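Local coordinates for protein carbohydrate binding family 6 (Clostridium thermocellum, PDB 5A8C) that probably hydrolyses terminal alpha-L-arabinofuranosyl linkages as a family 43 glycoside hydrolase built on a calcium-binding five-bladed beta-propeller, at residues M175-N180 with N184-K189; S200-S205 with K244-F249; S205-F210 with F249-V254; A213-H216 with K221-F224. All blocks are in the same frame, centred on the assembly; numbering follows the deposited sequence.

How the contacts relate
From the N terminus, contact 1 comes first: 175-180 turns back on 184-189 and closes a hairpin with three residues between its segments. The same sheet then runs on into strand 200-204, which meets loop 244-249 in contact 2 and so closes a loop with 38 residues between its segments. Contact 3 follows directly, sharing S205 and F249 with contact 2, and the two cross in the chain order. Contact 4, the hairpin of 213-216 and 221-224, falls within the long loops that contacts 2 and 3 close. Together they tie one propeller sheet to the next: Y176 of contact 1 packs on M215 and F224 of contact 4.

Contact 1. Residues M175-N180 with N184-K189; sequences MYFGGN and NIRVIK
M175-G178 and I185-K189 run antiparallel at 153°, their axes 4.6 Å apart at closest, as the two arms of a beta hairpin. M175 with I188 and F177 with R186 form hydrogen-bonded pairs, and M175 N to I188 O is among the straightest of these bonds (2.8 Å, 173°). Between them, Y176 and V187 make a non-hydrogen-bonded pair whose side chains lie alongside each other. V187 CG2, placed opposite its own backbone N, sits over the centre of the Y176 ring, 3.6 Å from the ring centroid: a CH-pi contact. On the other face of the sheet, F177 has its ring tucked between its backbone N and carbonyl carbon (chi1 60°). This swings the ring across the neighbouring strand, where R186 CB lies over one face, 3.4 Å from F177 CZ, and I188 CG2 approaches obliquely at 3.9 Å from F177 CE1. Near the turn there is only a weak, bent bond from G179 N to N184 O, but N184 ND2 reaches N180 O at 3.0 Å, coming from above the carbonyl plane. The guanidinium of R186 bends away from F177, and its NH1 bonds I185 O while NE bonds V152 O. Aliphatic carbon thus covers one face of each ring, while Y176 OH is satisfied outside the contact by P245 O and N184 ND2 adds Q156 O to its bond to N180 O.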
# COMPACT_ATOMS: atom_id res chain seq x y z
N MET A 175 -6.41 7.31 8.42
CA MET A 175 -5.13 6.70 8.07
C MET A 175 -4.85 5.56 9.03
O MET A 175 -4.71 5.81 10.23
CB MET A 175 -4.00 7.69 8.10
CG MET A 175 -2.66 7.04 7.76
SD MET A 175 -1.17 7.97 8.12
CE MET A 175 -1.36 9.08 6.80
N TYR A 176 -4.71 4.36 8.49
CA TYR A 176 -4.26 3.18 9.22
C TYR A 176 -2.76 3.04 9.00
O TYR A 176 -2.28 3.31 7.89
CB TYR A 176 -4.99 1.92 8.69
CG TYR A 176 -6.49 2.00 8.79
CD1 TYR A 176 -7.26 2.75 7.91
CD2 TYR A 176 -7.19 1.34 9.83
CE1 TYR A 176 -8.63 2.85 8.03
CE2 TYR A 176 -8.56 1.43 9.93
CZ TYR A 176 -9.30 2.19 9.05
OH TYR A 176 -10.65 2.32 9.08
N PHE A 177 -2.00 2.63 10.01
CA PHE A 177 -0.55 2.56 9.86
C PHE A 177 0.01 1.68 10.98
O PHE A 177 -0.72 1.26 11.88
CB PHE A 177 0.09 3.97 9.86
CG PHE A 177 -0.17 4.76 11.12
CD1 PHE A 177 -1.35 5.48 11.27
CD2 PHE A 177 0.79 4.86 12.10
CE1 PHE A 177 -1.57 6.26 12.42
CE2 PHE A 177 0.60 5.64 13.23
CZ PHE A 177 -0.58 6.35 13.37
N GLY A 178 1.30 1.44 10.90
CA GLY A 178 1.97 0.65 11.92
C GLY A 178 2.69 -0.55 11.35
O GLY A 178 2.75 -0.78 10.14
N GLY A 179 3.22 -1.38 12.24
CA GLY A 179 3.98 -2.52 11.83
C GLY A 179 4.57 -3.25 13.02
O GLY A 179 4.74 -2.68 14.09
N ASN A 180 4.87 -4.52 12.82
CA ASN A 180 5.65 -5.36 13.71
C ASN A 180 4.91 -5.67 15.01
O ASN A 180 5.44 -5.48 16.10
CB ASN A 180 7.02 -4.78 14.01
CG ASN A 180 7.93 -5.76 14.66
OD1 ASN A 180 7.85 -6.95 14.43
ND2 ASN A 180 8.82 -5.26 15.49
N ASN A 184 0.22 -3.41 17.18
CA ASN A 184 0.97 -2.28 16.66
C ASN A 184 0.32 -1.67 15.42
O ASN A 184 1.02 -1.07 14.60
CB ASN A 184 2.44 -2.66 16.41
CG ASN A 184 3.26 -2.56 17.69
OD1 ASN A 184 2.88 -1.92 18.65
ND2 ASN A 184 4.43 -3.16 17.71
N ILE A 185 -0.99 -1.75 15.32
CA ILE A 185 -1.75 -1.01 14.33
C ILE A 185 -2.29 0.25 15.00
O ILE A 185 -2.74 0.24 16.17
CB ILE A 185 -2.96 -1.82 13.82
CG1 ILE A 185 -2.58 -3.20 13.34
CG2 ILE A 185 -3.71 -1.03 12.75
CD1 ILE A 185 -3.72 -4.17 13.24
N ARG A 186 -2.24 1.35 14.28
CA ARG A 186 -2.86 2.60 14.70
C ARG A 186 -3.76 3.11 13.59
O ARG A 186 -3.54 2.84 12.41
CB ARG A 186 -1.81 3.65 15.04
CG ARG A 186 -0.89 3.27 16.19
CD ARG A 186 -1.57 3.25 17.54
NE ARG A 186 -0.67 2.90 18.64
CZ ARG A 186 -0.34 1.67 18.99
NH1 ARG A 186 -0.83 0.63 18.37
NH2 ARG A 186 0.48 1.47 20.02
N VAL A 187 -4.78 3.87 13.97
CA VAL A 187 -5.61 4.57 13.02
C VAL A 187 -5.90 5.96 13.56
O VAL A 187 -6.20 6.14 14.74
CB VAL A 187 -6.90 3.78 12.66
CG1 VAL A 187 -7.75 3.44 13.89
CG2 VAL A 187 -7.71 4.50 11.62
N ILE A 188 -5.79 6.96 12.71
CA ILE A 188 -6.06 8.35 13.08
C ILE A 188 -6.95 9.00 12.04
O ILE A 188 -6.84 8.71 10.84
CB ILE A 188 -4.75 9.13 13.28
CG1 ILE A 188 -4.99 10.48 14.02
CG2 ILE A 188 -3.98 9.33 11.97
CD1 ILE A 188 -3.72 11.10 14.55
N LYS A 189 -7.86 9.86 12.48
CA LYS A 189 -8.62 10.67 11.55
C LYS A 189 -7.77 11.72 10.87
O LYS A 189 -6.90 12.33 11.48
CB LYS A 189 -9.78 11.34 12.30
CG LYS A 189 -10.79 10.36 12.77
CD LYS A 189 -11.96 11.05 13.50
CE LYS A 189 -11.61 11.85 14.77
NZ LYS A 189 -11.04 11.02 15.88

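Contact 2. Residues S200-S205 with K244-F249; sequences SAMTMS and KPTTGF
Two methionines of strand 200-204, M202 and M204, reach across to T246 and F249 in the loop 244-249, and most of what passes between them is van der Waals contact. M204 carries the larger share. Its chain is extended until the last torsion, which folds the methyl round (chi3 58°) and brings CE to 3.6 Å from F249 CE2, oblique to the ring. Closer to the backbone, M204 CG lies 3.6 Å from T246 O. M202 crosses T246 at about a right angle, with its SD 3.5 Å from T246 OG1, but in one of its two conformers, so this contact is less certain.

The polar link is made by water. One molecule donates to T203 O at 2.8 Å and to T246 O at 2.7 Å, bridging two backbone carbonyls that could not bond each other. Within the loop, K244 NZ makes a hydrogen bond to T247 OG1 at 2.9 Å. M204 also packs on V187 and Y176 of the preceding hairpin, while F249 rests on Y222 and F224.

The M204 side chain, set from a strand of one sheet against a connecting loop of the next, is consistent with a junction between neighbouring blades of the five-bladed beta-propeller of this family 43 enzyme.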
# COMPACT_ATOMS: atom_id res chain seq x y z
N SER A 200 -6.66 12.11 18.23
CA SER A 200 -5.60 11.19 18.57
C SER A 200 -5.72 9.88 17.75
O SER A 200 -6.81 9.48 17.34
CB SER A 200 -5.68 10.88 20.05
OG SER A 200 -5.41 12.06 20.80
N ALA A 201 -4.59 9.24 17.59
CA ALA A 201 -4.60 7.88 17.03
C ALA A 201 -5.20 6.93 18.06
O ALA A 201 -5.16 7.17 19.28
CB ALA A 201 -3.19 7.45 16.67
N MET A 202 -5.76 5.87 17.54
CA MET A 202 -6.24 4.80 18.37
C MET A 202 -5.61 3.49 17.93
O MET A 202 -5.08 3.37 16.82
CB MET A 202 -7.70 4.81 18.48
CG MET A 202 -8.27 4.30 17.30
SD MET A 202 -10.07 4.13 17.21
CE MET A 202 -10.34 5.83 16.99
N THR A 203 -5.66 2.50 18.81
CA THR A 203 -5.07 1.21 18.55
C THR A 203 -6.06 0.22 18.01
O THR A 203 -7.25 0.23 18.34
CB THR A 203 -4.50 0.64 19.85
OG1 THR A 203 -5.47 0.34 20.84
CG2 THR A 203 -3.41 1.55 20.24
N MET A 204 -5.52 -0.61 17.06
CA MET A 204 -6.25 -1.79 16.58
C MET A 204 -5.38 -3.00 16.75
O MET A 204 -4.18 -2.91 16.96
CB MET A 204 -6.66 -1.63 15.10
CG MET A 204 -7.64 -0.54 14.84
SD MET A 204 -7.99 -0.22 13.12
CE MET A 204 -8.56 -1.83 12.59
N SER A 205 -5.99 -4.17 16.63
CA SER A 205 -5.28 -5.43 16.73
C SER A 205 -5.72 -6.39 15.62
O SER A 205 -6.90 -6.46 15.28
CB SER A 205 -5.54 -6.12 18.09
OG SER A 205 -5.32 -5.29 19.20
N LYS A 244 -17.86 -1.63 11.53
CA LYS A 244 -17.36 -0.32 11.95
C LYS A 244 -15.93 -0.15 11.42
O LYS A 244 -15.23 -1.11 11.19
CB LYS A 244 -17.36 -0.21 13.48
CG LYS A 244 -18.74 -0.34 14.14
CD LYS A 244 -18.69 -0.46 15.65
CE LYS A 244 -18.08 -1.76 16.18
NZ LYS A 244 -17.85 -1.70 17.62
N PRO A 245 -15.44 1.11 11.31
CA PRO A 245 -14.14 1.32 10.65
C PRO A 245 -12.94 1.06 11.54
O PRO A 245 -11.85 0.82 11.00
CB PRO A 245 -14.17 2.79 10.24
CG PRO A 245 -15.18 3.41 11.16
CD PRO A 245 -16.23 2.35 11.37
N THR A 246 -13.08 1.15 12.88
CA THR A 246 -11.91 1.12 13.74
C THR A 246 -12.02 0.14 14.92
O THR A 246 -11.07 0.03 15.68
CB THR A 246 -11.59 2.51 14.28
OG1 THR A 246 -12.63 2.91 15.16
CG2 THR A 246 -11.38 3.52 13.18
N THR A 247 -13.15 -0.53 15.05
CA THR A 247 -13.47 -1.46 16.11
C THR A 247 -14.36 -2.55 15.53
O THR A 247 -14.85 -2.39 14.40
CB THR A 247 -14.23 -0.79 17.29
OG1 THR A 247 -15.45 -0.25 16.83
CG2 THR A 247 -13.39 0.29 17.94
N GLY A 248 -14.53 -3.64 16.23
CA GLY A 248 -15.48 -4.65 15.86
C GLY A 248 -14.97 -5.66 14.85
O GLY A 248 -15.78 -6.39 14.31
N PHE A 249 -13.67 -5.72 14.62
CA PHE A 249 -13.13 -6.62 13.58
C PHE A 249 -13.01 -8.05 14.07
O PHE A 249 -12.68 -8.31 15.24
CB PHE A 249 -11.76 -6.11 13.10
CG PHE A 249 -11.89 -4.89 12.25
CD1 PHE A 249 -12.07 -5.02 10.90
CD2 PHE A 249 -11.85 -3.62 12.78
CE1 PHE A 249 -12.25 -3.91 10.07
CE2 PHE A 249 -12.06 -2.50 11.99
CZ PHE A 249 -12.27 -2.66 10.63
O HOH W 1 -9.67 -0.99 17.79

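Contact 3. Residues S205-F210 with F249-V254; sequences SAPRFF and FQYKGV
P207 and R208 both meet the side chain of Y251, one near its root and the other near its hydroxyl. The apolar part is small: P207 CG comes to 3.9 Å from Y251 CD1 and 4.0 Å from Y251 CB, oblique to the ring. Y251 has its ring swung opposite the backbone N (chi1 178°), which carries it out from strand 250-256 toward the proline.

The polar part is indirect. R208 NH2 stands 3.7 Å from Y251 OH, too far for a bond, and the hydroxyl lies at the edge of the guanidinium, near its plane. The two flat groups are turned steeply, 78° apart, so they do not stack. What draws their polar ends together is E238: its OE1 forms a salt bridge with R208 NH2 and a hydrogen bond with Y251 OH, holding the two close although they do not bond each other.

A206-F209 is a type II beta turn closed by F209 N to A206 O at 3.2 Å, with P207 and R208 at its two central positions. On the opposing strand, K252 and G253 together face Y239 in a classic beta bulge, and G253 N lies over one face of the Y251 ring.

The contact sits at the surface, where the turn leading from strand 200-204 into strand 209-210 rests on strand 221-228, with Y226 OH bonding P207 O, and meets an edge strand of the four-stranded sheet, 250-256.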
# COMPACT_ATOMS: atom_id res chain seq x y z
N SER A 205 -5.99 -4.17 16.63
CA SER A 205 -5.28 -5.43 16.73
C SER A 205 -5.72 -6.39 15.62
O SER A 205 -6.90 -6.46 15.28
CB SER A 205 -5.54 -6.12 18.09
OG SER A 205 -5.32 -5.29 19.20
N ALA A 206 -4.75 -7.09 15.07
CA ALA A 206 -5.04 -8.13 14.06
C ALA A 206 -4.04 -9.24 14.25
O ALA A 206 -2.87 -9.00 14.48
CB ALA A 206 -4.91 -7.58 12.62
N PRO A 207 -4.48 -10.51 14.08
CA PRO A 207 -3.60 -11.62 14.34
C PRO A 207 -2.34 -11.54 13.47
O PRO A 207 -2.41 -11.45 12.24
CB PRO A 207 -4.46 -12.83 13.98
CG PRO A 207 -5.84 -12.40 14.08
CD PRO A 207 -5.86 -10.96 13.75
N ARG A 208 -1.18 -11.63 14.11
CA ARG A 208 0.07 -11.73 13.42
C ARG A 208 0.38 -10.52 12.52
O ARG A 208 1.12 -10.63 11.53
CB ARG A 208 0.17 -13.08 12.66
CG ARG A 208 0.15 -14.25 13.64
CD ARG A 208 -0.21 -15.60 13.00
NE ARG A 208 -1.58 -15.63 12.53
CZ ARG A 208 -1.94 -15.48 11.26
NH1 ARG A 208 -1.04 -15.27 10.29
NH2 ARG A 208 -3.23 -15.49 10.99
N PHE A 209 -0.19 -9.37 12.83
CA PHE A 209 0.03 -8.19 11.99
C PHE A 209 1.51 -7.86 11.87
O PHE A 209 2.23 -7.77 12.89
CB PHE A 209 -0.70 -6.96 12.61
CG PHE A 209 -0.47 -5.70 11.86
CD1 PHE A 209 -1.10 -5.48 10.63
CD2 PHE A 209 0.39 -4.73 12.33
CE1 PHE A 209 -0.88 -4.31 9.92
CE2 PHE A 209 0.59 -3.57 11.64
CZ PHE A 209 -0.02 -3.36 10.41
N PHE A 210 1.95 -7.59 10.63
CA PHE A 210 3.34 -7.28 10.36
C PHE A 210 3.51 -5.95 9.67
O PHE A 210 4.33 -5.14 10.10
CB PHE A 210 3.98 -8.44 9.56
CG PHE A 210 5.46 -8.43 9.47
CD1 PHE A 210 6.26 -8.64 10.60
CD2 PHE A 210 6.08 -8.27 8.24
CE1 PHE A 210 7.65 -8.71 10.49
CE2 PHE A 210 7.48 -8.30 8.12
CZ PHE A 210 8.23 -8.55 9.24
N PHE A 249 -13.67 -5.72 14.62
CA PHE A 249 -13.13 -6.62 13.58
C PHE A 249 -13.01 -8.05 14.07
O PHE A 249 -12.68 -8.31 15.24
CB PHE A 249 -11.76 -6.11 13.10
CG PHE A 249 -11.89 -4.89 12.25
CD1 PHE A 249 -12.07 -5.02 10.90
CD2 PHE A 249 -11.85 -3.62 12.78
CE1 PHE A 249 -12.25 -3.91 10.07
CE2 PHE A 249 -12.06 -2.50 11.99
CZ PHE A 249 -12.27 -2.66 10.63
N GLN A 250 -13.23 -8.95 13.13
CA GLN A 250 -13.02 -10.38 13.34
C GLN A 250 -12.25 -10.93 12.15
O GLN A 250 -12.54 -10.65 10.97
CB GLN A 250 -14.37 -11.12 13.45
CG GLN A 250 -15.13 -10.70 14.72
CD GLN A 250 -14.50 -11.18 16.03
OE1 GLN A 250 -13.69 -12.10 16.06
NE2 GLN A 250 -14.88 -10.55 17.10
N TYR A 251 -11.27 -11.77 12.44
CA TYR A 251 -10.39 -12.39 11.41
C TYR A 251 -11.20 -13.30 10.53
O TYR A 251 -12.03 -14.10 11.00
CB TYR A 251 -9.30 -13.19 12.14
CG TYR A 251 -8.39 -13.91 11.20
CD1 TYR A 251 -7.33 -13.27 10.62
CD2 TYR A 251 -8.63 -15.25 10.86
CE1 TYR A 251 -6.50 -13.94 9.72
CE2 TYR A 251 -7.82 -15.94 9.98
CZ TYR A 251 -6.76 -15.28 9.40
OH TYR A 251 -5.98 -15.96 8.50
N LYS A 252 -10.92 -13.25 9.21
CA LYS A 252 -11.65 -14.01 8.21
C LYS A 252 -10.79 -14.91 7.32
O LYS A 252 -11.37 -15.80 6.69
CB LYS A 252 -12.48 -13.11 7.35
CG LYS A 252 -13.53 -12.31 8.08
CD LYS A 252 -14.60 -13.16 8.73
CE LYS A 252 -15.63 -12.29 9.44
NZ LYS A 252 -16.62 -13.09 10.19
N GLY A 253 -9.49 -14.74 7.29
CA GLY A 253 -8.63 -15.64 6.50
C GLY A 253 -7.65 -14.94 5.65
O GLY A 253 -7.23 -13.80 5.87
N VAL A 254 -7.24 -15.65 4.59
CA VAL A 254 -6.18 -15.26 3.65
C VAL A 254 -6.77 -14.78 2.34
O VAL A 254 -7.57 -15.46 1.72
CB VAL A 254 -5.24 -16.48 3.40
CG1 VAL A 254 -4.25 -16.16 2.30
CG2 VAL A 254 -4.52 -16.87 4.69

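Contact 4. Residues A213-H216 with K221-F224; sequences AYMH and KYYF
This beta hairpin, strand 212-218 against strand 221-228, opens a four-stranded antiparallel sheet of the propeller, and M215 and H216 face F224 and Y223 across it. H216 and Y223 form the hydrogen-bonded pair, Y223 N giving the shorter bond to H216 O at 2.9 Å. M215 with F224 is the non-hydrogen-bonded pair.

On the face with H216, the imidazole is held between its own backbone N and carbonyl carbon (chi1 81°), which lays it near the start of the Y223 side chain: H216 CE1 is 3.4 Å from Y223 CB. The ring planes are only 12° from parallel but slid apart, with little overlap. The far ends have other partners, H216 NE2 with Y308 OH and Y223 OH with G312 O.

On the other face M215 curls back over the neighbouring strand. Its SD lies at the edge of the Y222 ring in a Met-aromatic contact and its CE 3.8 Å from F224 CB, while A213 CB packs on F224 CZ at 3.7 Å. Y214 points away, its side chain about 5 Å from the bound calcium ion.

A water joins the two strands at the imidazole, bonded to H216 ND1 at 2.8 Å and donating to Y223 O at 2.8 Å.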
# COMPACT_ATOMS: atom_id res chain seq x y z
N ALA A 213 -0.91 -2.32 6.37
CA ALA A 213 -2.31 -2.06 6.72
C ALA A 213 -3.07 -1.43 5.53
O ALA A 213 -2.61 -0.49 4.89
CB ALA A 213 -2.39 -1.12 7.91
N TYR A 214 -4.31 -1.88 5.37
CA TYR A 214 -5.12 -1.43 4.23
C TYR A 214 -6.58 -1.50 4.61
O TYR A 214 -7.01 -2.46 5.26
CB TYR A 214 -4.83 -2.29 2.98
CG TYR A 214 -5.33 -1.72 1.70
CD1 TYR A 214 -4.55 -0.85 0.98
CD2 TYR A 214 -6.60 -2.01 1.26
CE1 TYR A 214 -5.03 -0.32 -0.24
CE2 TYR A 214 -7.09 -1.47 0.06
CZ TYR A 214 -6.30 -0.61 -0.63
OH TYR A 214 -6.76 -0.10 -1.84
N MET A 215 -7.36 -0.51 4.21
CA MET A 215 -8.79 -0.48 4.44
C MET A 215 -9.55 -0.24 3.15
O MET A 215 -9.20 0.67 2.39
CB MET A 215 -9.11 0.63 5.45
CG MET A 215 -10.59 0.87 5.74
SD MET A 215 -11.53 -0.58 6.26
CE MET A 215 -10.57 -1.10 7.70
N HIS A 216 -10.63 -0.99 2.98
CA HIS A 216 -11.63 -0.68 1.93
C HIS A 216 -12.98 -1.08 2.44
O HIS A 216 -13.10 -1.88 3.39
CB HIS A 216 -11.30 -1.29 0.57
CG HIS A 216 -11.67 -2.73 0.44
ND1 HIS A 216 -10.90 -3.78 0.89
CD2 HIS A 216 -12.78 -3.25 -0.16
CE1 HIS A 216 -11.55 -4.90 0.57
NE2 HIS A 216 -12.68 -4.60 -0.05
N LYS A 221 -19.62 -3.40 4.73
CA LYS A 221 -18.60 -3.99 5.54
C LYS A 221 -17.27 -3.29 5.33
O LYS A 221 -16.92 -2.93 4.19
CB LYS A 221 -18.45 -5.51 5.29
CG LYS A 221 -19.60 -6.36 5.72
CD LYS A 221 -19.69 -6.55 7.24
CE LYS A 221 -20.78 -7.54 7.61
NZ LYS A 221 -20.86 -7.74 9.09
N TYR A 222 -16.51 -3.17 6.41
CA TYR A 222 -15.14 -2.67 6.40
C TYR A 222 -14.20 -3.85 6.40
O TYR A 222 -14.39 -4.81 7.16
CB TYR A 222 -14.89 -1.81 7.64
CG TYR A 222 -15.74 -0.57 7.68
CD1 TYR A 222 -17.03 -0.60 8.29
CD2 TYR A 222 -15.29 0.64 7.16
CE1 TYR A 222 -17.78 0.53 8.34
CE2 TYR A 222 -16.09 1.79 7.26
CZ TYR A 222 -17.33 1.74 7.88
OH TYR A 222 -18.11 2.84 8.00
N TYR A 223 -13.17 -3.80 5.53
CA TYR A 223 -12.21 -4.87 5.36
C TYR A 223 -10.84 -4.33 5.73
O TYR A 223 -10.30 -3.47 5.02
CB TYR A 223 -12.18 -5.32 3.89
CG TYR A 223 -13.47 -5.98 3.43
CD1 TYR A 223 -14.57 -5.21 3.09
CD2 TYR A 223 -13.57 -7.35 3.30
CE1 TYR A 223 -15.77 -5.80 2.68
CE2 TYR A 223 -14.76 -7.97 2.87
CZ TYR A 223 -15.83 -7.19 2.59
OH TYR A 223 -17.04 -7.73 2.16
N PHE A 224 -10.28 -4.80 6.85
CA PHE A 224 -8.93 -4.46 7.24
C PHE A 224 -8.03 -5.60 6.76
O PHE A 224 -8.14 -6.73 7.24
CB PHE A 224 -8.79 -4.30 8.76
CG PHE A 224 -7.38 -3.96 9.15
CD1 PHE A 224 -6.98 -2.62 9.15
CD2 PHE A 224 -6.46 -4.91 9.47
CE1 PHE A 224 -5.68 -2.30 9.48
CE2 PHE A 224 -5.15 -4.57 9.77
CZ PHE A 224 -4.78 -3.25 9.77
O HOH W 2 -8.82 -4.17 2.75